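Local coordinates for protein PtLCIB4 H88A mutant (Phaeodactylum tricornutum, PDB 5B5Z) that is a mutant of a zinc-binding LCIB homolog whose family forms a group of beta-carbonic anhydrases, enzymes that interconvert carbon dioxide and bicarbonate, at residues S39-Q44 with E272-L277; F45-Y50 with Q237-G242; S57-E62 with A137-A142; G82-F87 with D182-Y187. All blocks are in the same frame, centred on the assembly; numbering follows the deposited sequence.

Interaction 1: residues S39-Q44 with E272-L277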
# COMPACT_ATOMS: atom_id res chain seq x y z
N SER A 39 -20.20 -2.66 -9.36
CA SER A 39 -21.08 -2.57 -8.20
C SER A 39 -22.49 -3.01 -8.59
O SER A 39 -23.15 -3.69 -7.82
CB SER A 39 -21.10 -1.15 -7.63
OG SER A 39 -21.52 -0.18 -8.57
N LYS A 40 -22.94 -2.66 -9.80
CA LYS A 40 -24.26 -3.10 -10.25
C LYS A 40 -24.34 -4.62 -10.33
O LYS A 40 -25.30 -5.22 -9.87
CB LYS A 40 -24.60 -2.50 -11.61
CG LYS A 40 -25.98 -2.92 -12.14
CD LYS A 40 -26.23 -2.35 -13.54
CE LYS A 40 -27.70 -2.44 -13.92
NZ LYS A 40 -28.04 -1.45 -14.98
N ARG A 41 -23.32 -5.24 -10.91
CA ARG A 41 -23.30 -6.69 -11.04
C ARG A 41 -23.23 -7.38 -9.68
O ARG A 41 -24.00 -8.29 -9.40
CB ARG A 41 -22.13 -7.13 -11.93
CG ARG A 41 -22.00 -8.64 -12.07
CD ARG A 41 -23.26 -9.26 -12.67
NE ARG A 41 -23.63 -8.62 -13.93
CZ ARG A 41 -23.30 -9.08 -15.13
NH1 ARG A 41 -22.59 -10.19 -15.24
NH2 ARG A 41 -23.69 -8.43 -16.22
N LEU A 42 -22.31 -6.94 -8.82
CA LEU A 42 -22.14 -7.63 -7.56
C LEU A 42 -23.32 -7.42 -6.60
O LEU A 42 -23.55 -8.24 -5.71
CB LEU A 42 -20.82 -7.20 -6.91
CG LEU A 42 -19.56 -7.66 -7.66
CD1 LEU A 42 -18.36 -7.16 -6.87
CD2 LEU A 42 -19.51 -9.17 -7.81
N SER A 43 -24.08 -6.34 -6.78
CA SER A 43 -25.26 -6.12 -5.94
C SER A 43 -26.29 -7.22 -6.17
O SER A 43 -27.04 -7.57 -5.26
CB SER A 43 -25.88 -4.75 -6.19
OG SER A 43 -26.43 -4.66 -7.49
N GLN A 44 -26.33 -7.76 -7.38
CA GLN A 44 -27.22 -8.88 -7.68
C GLN A 44 -26.79 -10.16 -6.99
O GLN A 44 -27.54 -11.14 -6.96
CB GLN A 44 -27.29 -9.12 -9.19
CG GLN A 44 -27.81 -7.96 -9.99
CD GLN A 44 -27.75 -8.24 -11.47
OE1 GLN A 44 -27.76 -9.41 -11.89
NE2 GLN A 44 -27.69 -7.20 -12.28
N GLU A 272 -19.02 -17.76 -10.46
CA GLU A 272 -19.49 -16.92 -11.55
C GLU A 272 -18.31 -16.40 -12.36
O GLU A 272 -17.25 -16.13 -11.81
CB GLU A 272 -20.32 -15.73 -11.05
CG GLU A 272 -21.54 -16.09 -10.18
CD GLU A 272 -22.72 -16.69 -10.96
OE1 GLU A 272 -22.81 -16.49 -12.19
OE2 GLU A 272 -23.56 -17.35 -10.32
N ASN A 273 -18.52 -16.26 -13.66
CA ASN A 273 -17.55 -15.61 -14.53
C ASN A 273 -18.27 -14.60 -15.40
O ASN A 273 -19.13 -14.95 -16.21
CB ASN A 273 -16.80 -16.64 -15.39
CG ASN A 273 -15.57 -16.07 -16.06
OD1 ASN A 273 -15.45 -14.85 -16.20
ND2 ASN A 273 -14.65 -16.94 -16.46
N PHE A 274 -17.93 -13.33 -15.23
CA PHE A 274 -18.64 -12.26 -15.91
C PHE A 274 -17.95 -11.78 -17.19
O PHE A 274 -18.41 -10.84 -17.83
CB PHE A 274 -18.84 -11.10 -14.94
CG PHE A 274 -19.56 -11.48 -13.67
CD1 PHE A 274 -20.77 -12.15 -13.72
CD2 PHE A 274 -19.02 -11.17 -12.44
CE1 PHE A 274 -21.44 -12.50 -12.55
CE2 PHE A 274 -19.67 -11.51 -11.27
CZ PHE A 274 -20.89 -12.17 -11.32
N MET A 275 -16.85 -12.43 -17.57
CA MET A 275 -16.16 -12.10 -18.81
C MET A 275 -16.72 -12.95 -19.95
O MET A 275 -17.05 -14.11 -19.74
CB MET A 275 -14.65 -12.33 -18.66
CG MET A 275 -13.91 -11.24 -17.85
SD MET A 275 -13.88 -9.66 -18.70
CE MET A 275 -12.78 -10.01 -20.08
N PRO A 276 -16.85 -12.36 -21.16
CA PRO A 276 -16.57 -10.96 -21.50
C PRO A 276 -17.72 -10.03 -21.11
O PRO A 276 -18.86 -10.48 -21.01
CB PRO A 276 -16.41 -10.99 -23.02
CG PRO A 276 -17.31 -12.10 -23.44
CD PRO A 276 -17.23 -13.14 -22.35
N LEU A 277 -17.42 -8.74 -20.92
CA LEU A 277 -18.42 -7.78 -20.46
C LEU A 277 -19.58 -7.62 -21.44
O LEU A 277 -19.40 -7.72 -22.66
CB LEU A 277 -17.76 -6.42 -20.20
CG LEU A 277 -16.58 -6.48 -19.24
CD1 LEU A 277 -16.01 -5.08 -18.97
CD2 LEU A 277 -16.97 -7.19 -17.94
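Arg41, near the end of helix 31-43, lays its aliphatic stem flat over one face of the Phe274 ring, just beyond strand 270-273. This is the tight part of the contact. CG of Arg41 stands 3.7 Å from the ring centroid of Phe274 and only 7° off the ring normal, a true CH-pi arrangement, and CD of Arg41 follows at 3.7 Å from CE1 of Phe274. The chain leaves with CG anti to the backbone N (chi1 177°) and then bends at both chi2 and chi3, which folds the head group back over the CD1 rim of the same face. The guanidinium therefore stands almost upright on the ring, the planes 86° apart, with its edge turned to CD1: NH1 of Arg41 is 3.1 Å from CD1 of Phe274. Around it, the rings of Phe261 and Phe45 also meet Phe274, and Ile263 of strand 255-264 packs against both Leu42 and Phe274.

Elsewhere the contact is loose. Leu42 adds a single light touch, its CD2 reaching CE2 of Phe274 obliquely at 4.2 Å, and Arg41 itself remains partly exposed. Exposed Asn273 points away from helix 31-43; its carboxamide serves its own chain, with OD1 of Asn273 accepting from Met275 N at 3.1 Å in an Asx turn that shapes the C-terminal tail. The joint between helix end and tail thus rests on dispersion and on a cationic side chain lending its methylenes to an aromatic face, with no polar bond between the two segments to fix its direction.

Interaction 2: residues F45-Y50 with Q237-G242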
# COMPACT_ATOMS: atom_id res chain seq x y z
N PHE A 45 -25.58 -10.16 -6.44
CA PHE A 45 -25.05 -11.32 -5.73
C PHE A 45 -24.81 -11.00 -4.26
O PHE A 45 -24.05 -11.68 -3.57
CB PHE A 45 -23.77 -11.82 -6.40
CG PHE A 45 -23.99 -12.36 -7.78
CD1 PHE A 45 -24.11 -11.51 -8.87
CD2 PHE A 45 -24.13 -13.73 -7.99
CE1 PHE A 45 -24.35 -11.99 -10.14
CE2 PHE A 45 -24.36 -14.23 -9.27
CZ PHE A 45 -24.47 -13.36 -10.35
N GLY A 46 -25.46 -9.95 -3.77
CA GLY A 46 -25.51 -9.68 -2.34
C GLY A 46 -24.35 -8.90 -1.78
O GLY A 46 -24.19 -8.82 -0.56
N TYR A 47 -23.53 -8.32 -2.65
CA TYR A 47 -22.42 -7.47 -2.22
C TYR A 47 -22.93 -6.06 -1.98
O TYR A 47 -23.31 -5.38 -2.91
CB TYR A 47 -21.30 -7.44 -3.27
CG TYR A 47 -20.53 -8.74 -3.41
CD1 TYR A 47 -21.14 -9.86 -3.93
CD2 TYR A 47 -19.19 -8.83 -3.02
CE1 TYR A 47 -20.46 -11.05 -4.06
CE2 TYR A 47 -18.49 -10.03 -3.15
CZ TYR A 47 -19.14 -11.13 -3.67
OH TYR A 47 -18.50 -12.34 -3.83
N HIS A 48 -22.94 -5.63 -0.73
CA HIS A 48 -23.32 -4.26 -0.41
C HIS A 48 -22.23 -3.65 0.45
O HIS A 48 -21.23 -4.31 0.71
CB HIS A 48 -24.67 -4.22 0.30
CG HIS A 48 -25.71 -5.03 -0.40
ND1 HIS A 48 -26.25 -4.66 -1.61
CD2 HIS A 48 -26.28 -6.22 -0.08
CE1 HIS A 48 -27.11 -5.58 -2.00
NE2 HIS A 48 -27.15 -6.53 -1.09
N LYS A 49 -22.43 -2.42 0.89
CA LYS A 49 -21.41 -1.74 1.66
C LYS A 49 -21.20 -2.39 3.03
O LYS A 49 -20.06 -2.56 3.48
CB LYS A 49 -21.77 -0.26 1.82
CG LYS A 49 -22.21 0.40 0.53
CD LYS A 49 -22.66 1.84 0.77
CE LYS A 49 -22.79 2.62 -0.53
NZ LYS A 49 -23.21 4.03 -0.26
N TYR A 50 -22.28 -2.78 3.70
CA TYR A 50 -22.14 -3.23 5.08
C TYR A 50 -21.41 -4.57 5.19
O TYR A 50 -20.80 -4.85 6.22
CB TYR A 50 -23.51 -3.34 5.76
CG TYR A 50 -24.28 -4.62 5.49
CD1 TYR A 50 -24.96 -4.80 4.29
CD2 TYR A 50 -24.35 -5.63 6.44
CE1 TYR A 50 -25.67 -5.97 4.04
CE2 TYR A 50 -25.05 -6.80 6.20
CZ TYR A 50 -25.72 -6.95 5.00
OH TYR A 50 -26.42 -8.11 4.75
N GLN A 237 -17.49 -15.32 0.03
CA GLN A 237 -16.93 -15.42 -1.31
C GLN A 237 -15.80 -14.43 -1.48
O GLN A 237 -15.61 -13.54 -0.65
CB GLN A 237 -18.00 -15.14 -2.36
CG GLN A 237 -19.14 -16.12 -2.36
CD GLN A 237 -20.25 -15.68 -3.29
OE1 GLN A 237 -20.43 -14.49 -3.54
NE2 GLN A 237 -20.99 -16.65 -3.82
N ILE A 238 -15.07 -14.60 -2.58
CA ILE A 238 -14.13 -13.59 -3.05
C ILE A 238 -14.48 -13.21 -4.48
O ILE A 238 -14.46 -14.06 -5.38
CB ILE A 238 -12.67 -14.08 -3.03
CG1 ILE A 238 -12.35 -14.79 -1.73
CG2 ILE A 238 -11.72 -12.90 -3.30
CD1 ILE A 238 -11.17 -15.72 -1.82
N ALA A 239 -14.82 -11.95 -4.68
CA ALA A 239 -15.04 -11.42 -6.01
C ALA A 239 -13.73 -10.80 -6.43
O ALA A 239 -13.04 -10.20 -5.62
CB ALA A 239 -16.17 -10.40 -6.03
N VAL A 240 -13.41 -10.94 -7.71
CA VAL A 240 -12.11 -10.54 -8.21
C VAL A 240 -12.28 -9.69 -9.46
O VAL A 240 -13.00 -10.10 -10.38
CB VAL A 240 -11.24 -11.77 -8.56
CG1 VAL A 240 -9.94 -11.34 -9.20
CG2 VAL A 240 -11.01 -12.64 -7.32
N VAL A 241 -11.66 -8.52 -9.49
CA VAL A 241 -11.54 -7.75 -10.72
C VAL A 241 -10.06 -7.55 -11.03
O VAL A 241 -9.34 -6.96 -10.23
CB VAL A 241 -12.22 -6.38 -10.61
CG1 VAL A 241 -12.01 -5.58 -11.87
CG2 VAL A 241 -13.71 -6.58 -10.35
N GLY A 242 -9.59 -8.02 -12.18
CA GLY A 242 -8.19 -7.86 -12.52
C GLY A 242 -8.03 -7.28 -13.90
O GLY A 242 -8.85 -7.51 -14.79
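Tyr47 is the residue that reaches across, its phenol pointing at the start of strand 238-247, and a single hydrogen bond carries the polar part. Its hydroxyl donates to OE1 of Gln237 over 2.9 Å, arriving at a C=O...donor angle of 130° and tilted 26° from the carbonyl plane. The Gln237 chain runs extended beyond CG, which brings the amide alongside the edge of the phenol, the two planes 29° apart. CB of the same glutamine also presses on the hydroxyl, 3.2 Å from Tyr47 OH.

The apolar part belongs to Ala239, whose methyl CB meets CE2 of Tyr47 at 3.7 Å, neither squarely over the face nor at the edge. Leu42 and Ile263 touch the tyrosine as well, placing it in the layer between helix 31-43 and the sheet. A phenylalanine in place of the tyrosine would probably leave the Gln237 carbonyl without its donor and the amide freer to turn.

On the backbone side, Gly46, with positive phi, is the C-prime residue of a Schellman motif, in which Tyr47 N returns to Leu42 O. This turn ends helix 31-43 and carries Tyr47 to the start of strand 238-247, joining helix and mixed sheet in this alpha/beta fold.

Interaction 3: residues S57-E62 with A137-A142. With ZN (zinc ion), chain C.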
# COMPACT_ATOMS: atom_id res chain seq x y z
N SER A 57 -4.71 -4.72 -4.97
CA SER A 57 -3.31 -5.01 -5.25
C SER A 57 -2.93 -4.19 -6.48
O SER A 57 -3.10 -4.62 -7.63
CB SER A 57 -3.08 -6.51 -5.48
OG SER A 57 -1.68 -6.79 -5.58
N LEU A 58 -2.50 -2.97 -6.20
CA LEU A 58 -2.14 -2.00 -7.23
C LEU A 58 -0.76 -1.43 -6.92
O LEU A 58 -0.27 -1.57 -5.79
CB LEU A 58 -3.18 -0.87 -7.29
CG LEU A 58 -4.62 -1.33 -7.58
CD1 LEU A 58 -5.65 -0.20 -7.33
CD2 LEU A 58 -4.75 -1.87 -9.00
N CYS A 59 -0.13 -0.78 -7.90
CA CYS A 59 1.22 -0.26 -7.68
C CYS A 59 1.24 0.82 -6.60
O CYS A 59 0.27 1.58 -6.42
CB CYS A 59 1.82 0.31 -8.99
SG CYS A 59 3.56 0.80 -8.83
N SER A 60 2.35 0.88 -5.88
CA SER A 60 2.55 1.86 -4.83
C SER A 60 2.59 3.30 -5.35
O SER A 60 2.43 4.24 -4.59
CB SER A 60 3.84 1.50 -4.09
OG SER A 60 4.83 1.15 -5.02
N ASP A 61 2.84 3.46 -6.66
CA ASP A 61 2.82 4.77 -7.33
C ASP A 61 1.57 5.61 -6.97
O ASP A 61 0.45 5.09 -6.96
CB ASP A 61 2.89 4.52 -8.84
CG ASP A 61 3.24 5.75 -9.65
OD1 ASP A 61 2.88 6.89 -9.26
OD2 ASP A 61 3.84 5.55 -10.75
N GLU A 62 1.76 6.90 -6.66
CA GLU A 62 0.64 7.78 -6.31
C GLU A 62 -0.43 7.85 -7.40
O GLU A 62 -1.59 8.09 -7.11
CB GLU A 62 1.13 9.21 -6.00
CG GLU A 62 1.88 9.90 -7.14
CD GLU A 62 0.97 10.62 -8.14
OE1 GLU A 62 1.48 11.06 -9.20
OE2 GLU A 62 -0.24 10.76 -7.88
N ALA A 137 8.99 7.56 -16.03
CA ALA A 137 8.33 6.31 -16.40
C ALA A 137 7.08 6.03 -15.57
O ALA A 137 7.00 6.40 -14.39
CB ALA A 137 9.31 5.16 -16.27
N CYS A 138 6.13 5.35 -16.19
CA CYS A 138 4.90 4.92 -15.53
C CYS A 138 4.40 3.68 -16.27
O CYS A 138 3.90 3.81 -17.39
CB CYS A 138 3.86 6.04 -15.55
SG CYS A 138 2.33 5.72 -14.67
N CYS A 139 4.51 2.48 -15.72
CA CYS A 139 4.99 2.14 -14.39
C CYS A 139 6.52 2.13 -14.25
O CYS A 139 7.18 1.36 -14.89
CB CYS A 139 4.41 0.76 -14.08
SG CYS A 139 4.92 0.07 -12.45
N GLY A 140 7.08 2.97 -13.37
CA GLY A 140 8.52 3.03 -13.18
C GLY A 140 9.17 1.70 -12.84
O GLY A 140 10.19 1.31 -13.41
N SER A 141 8.58 0.99 -11.88
CA SER A 141 9.08 -0.30 -11.47
C SER A 141 9.10 -1.31 -12.61
O SER A 141 10.10 -1.99 -12.82
CB SER A 141 8.23 -0.85 -10.30
OG SER A 141 8.51 -2.23 -10.07
N ALA A 142 7.99 -1.43 -13.33
CA ALA A 142 7.91 -2.40 -14.42
C ALA A 142 8.90 -2.05 -15.54
O ALA A 142 9.53 -2.94 -16.12
CB ALA A 142 6.50 -2.48 -14.97
ZN ZN C . 3.95 1.52 -10.94
O HOH W 1 4.90 3.18 -11.09
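Cys59 and Cys139 face each other across a zinc ion rather than through a disulfide, and a cis peptide bond links Cys138 to Cys139 just before the ligand. Cys59 SG and Cys139 SG lie 3.9 Å apart. Each of the two SG atoms is bonded to the zinc at 2.3 Å. SG of Cys59 is anti to the backbone N (chi1 -174°), which points it to the metal. Each sulfur also accepts a nearly straight N-H bond from its own segment. Asp61 N points at Cys59 SG over 3.5 Å (173°). Ala142 N does the same for Cys139 SG, a capping bond to Cys139, the N-cap residue of helix 140-154; these N-H groups probably steady the sulfurs.

His115 supplies the third protein ligand, and a water 1.9 Å from the zinc completes the four. That water donates to Asp61 OD2 at 2.6 Å, while Gly140 N gives it a weak bond. The carboxylate itself stays outside the metal shell, with OD2 of Asp61 4.0 Å from the zinc, and a salt bridge to Arg129 helps hold it there. Two cysteines, a histidine and a water, beside an aspartate-arginine pair, correspond to the open form of the beta-carbonic anhydrase zinc site, in which such a water is the probable nucleophile.

Interaction 4: residues G82-F87 with D182-Y187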
# COMPACT_ATOMS: atom_id res chain seq x y z
N GLY A 82 -0.82 -4.74 -2.35
CA GLY A 82 0.10 -4.47 -3.46
C GLY A 82 1.50 -4.05 -3.03
O GLY A 82 1.95 -4.29 -1.91
N GLY A 83 2.20 -3.41 -3.96
CA GLY A 83 3.60 -3.06 -3.78
C GLY A 83 4.08 -2.65 -5.14
O GLY A 83 3.26 -2.35 -5.99
N LEU A 84 5.38 -2.69 -5.39
CA LEU A 84 5.91 -2.25 -6.69
C LEU A 84 5.26 -3.01 -7.86
O LEU A 84 5.12 -4.22 -7.83
CB LEU A 84 7.43 -2.43 -6.71
CG LEU A 84 8.18 -1.52 -5.73
CD1 LEU A 84 9.65 -1.84 -5.79
CD2 LEU A 84 7.91 -0.05 -6.05
N ALA A 85 4.86 -2.25 -8.87
CA ALA A 85 4.22 -2.75 -10.10
C ALA A 85 2.84 -3.38 -9.88
O ALA A 85 2.23 -3.84 -10.84
CB ALA A 85 5.14 -3.74 -10.80
N GLY A 86 2.35 -3.38 -8.64
CA GLY A 86 1.03 -3.91 -8.33
C GLY A 86 0.96 -5.39 -7.97
O GLY A 86 -0.13 -5.93 -7.77
N PHE A 87 2.11 -6.06 -7.89
CA PHE A 87 2.12 -7.45 -7.42
C PHE A 87 1.64 -7.57 -5.98
O PHE A 87 1.89 -6.69 -5.18
CB PHE A 87 3.52 -8.04 -7.55
CG PHE A 87 3.90 -8.32 -8.97
CD1 PHE A 87 3.55 -9.52 -9.57
CD2 PHE A 87 4.59 -7.38 -9.71
CE1 PHE A 87 3.90 -9.78 -10.90
CE2 PHE A 87 4.93 -7.63 -11.03
CZ PHE A 87 4.59 -8.83 -11.62
N ASP A 182 15.92 -3.91 -0.95
CA ASP A 182 15.35 -3.73 -2.28
C ASP A 182 14.77 -5.03 -2.83
O ASP A 182 14.84 -5.30 -4.03
CB ASP A 182 16.40 -3.16 -3.24
CG ASP A 182 15.78 -2.35 -4.35
OD1 ASP A 182 14.65 -1.86 -4.17
OD2 ASP A 182 16.43 -2.19 -5.41
N ALA A 183 14.16 -5.82 -1.95
CA ALA A 183 13.69 -7.15 -2.33
C ALA A 183 12.50 -7.13 -3.29
O ALA A 183 12.40 -8.00 -4.17
CB ALA A 183 13.33 -7.95 -1.08
N GLN A 184 11.59 -6.17 -3.15
CA GLN A 184 10.45 -6.12 -4.06
C GLN A 184 10.84 -5.96 -5.52
O GLN A 184 10.31 -6.65 -6.39
CB GLN A 184 9.50 -4.98 -3.66
CG GLN A 184 8.27 -5.52 -2.97
CD GLN A 184 7.27 -4.48 -2.51
OE1 GLN A 184 7.04 -3.46 -3.15
NE2 GLN A 184 6.66 -4.76 -1.37
N GLN A 185 11.77 -5.06 -5.81
CA GLN A 185 12.12 -4.84 -7.20
C GLN A 185 12.79 -6.10 -7.76
O GLN A 185 12.65 -6.40 -8.93
CB GLN A 185 13.02 -3.62 -7.37
CG GLN A 185 13.32 -3.27 -8.82
CD GLN A 185 12.09 -2.89 -9.63
OE1 GLN A 185 11.00 -2.68 -9.08
NE2 GLN A 185 12.26 -2.80 -10.94
N GLY A 186 13.50 -6.83 -6.91
CA GLY A 186 14.11 -8.08 -7.32
C GLY A 186 13.04 -9.09 -7.68
O GLY A 186 13.17 -9.83 -8.66
N TYR A 187 11.96 -9.11 -6.90
CA TYR A 187 10.84 -9.99 -7.19
C TYR A 187 10.16 -9.59 -8.51
O TYR A 187 9.72 -10.45 -9.27
CB TYR A 187 9.82 -9.97 -6.04
CG TYR A 187 10.25 -10.69 -4.78
CD1 TYR A 187 10.89 -11.92 -4.83
CD2 TYR A 187 10.02 -10.13 -3.52
CE1 TYR A 187 11.29 -12.58 -3.67
CE2 TYR A 187 10.41 -10.78 -2.36
CZ TYR A 187 11.04 -12.00 -2.44
OH TYR A 187 11.43 -12.64 -1.29
O HOH W 2 4.19 -3.92 -0.06
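Gln184 hooks the loop 82-87 with both ends of its amide. Its OE1 accepts from Leu84 N at 2.9 Å, with the N-H nearly straight (170°) but coming from above the carbonyl plane, 42° out of it. Its NE2 works through a water, which lies 2.9 Å from Gln184 NE2 and donates to Gly82 O. The first torsion of Gln184 sits at -104°, away from the usual staggered positions, a probably slightly strained setting from which the rest of the chain runs straight out to the loop. With an alanine in place of Gln184, Leu84 N would probably lose its acceptor, and the water at Gly82 O its second partner. Gly83 matters here, since a side chain at that position would collide with OE1 of Gln184.

The loop runs beside the zinc site, the Leu84 side chain about 6 Å from the metal, and helix 183-192 comes down on it by its first turn at the dimer interface, where Gln184 also packs on Gln184 of the second subunit.

Packing supplies the remainder. Leu84 CG lies 3.4 Å from Gln184 OE1, and Leu84 CD1 rests 3.8 Å from Gln184 CB. The same methyl, Leu84 CD1, approaches Gln185 OE1 at 3.7 Å, while that oxygen takes its hydrogen bond from Ser141 on helix 140-154.

In the fold
From the N terminus, helix 31-43 enters interaction 1, which closes the longest loop by joining the helix end to the C-terminal tail. The chain runs straight on into interaction 2, nested inside it and about 9 Å away between centres; both pin this corner to the same sheet. Strand 52-57 then leads to interaction 3, on the opposite side of the chain's centre. Interaction 4 starts before interaction 3 has closed and ends after it, so the two cross, and both nest within the loops of 1 and 2. They touch where Ser57 meets Gly86, and both also reach helix 140-154, tying it and helix 183-192 to the zinc-site loops near the second subunit.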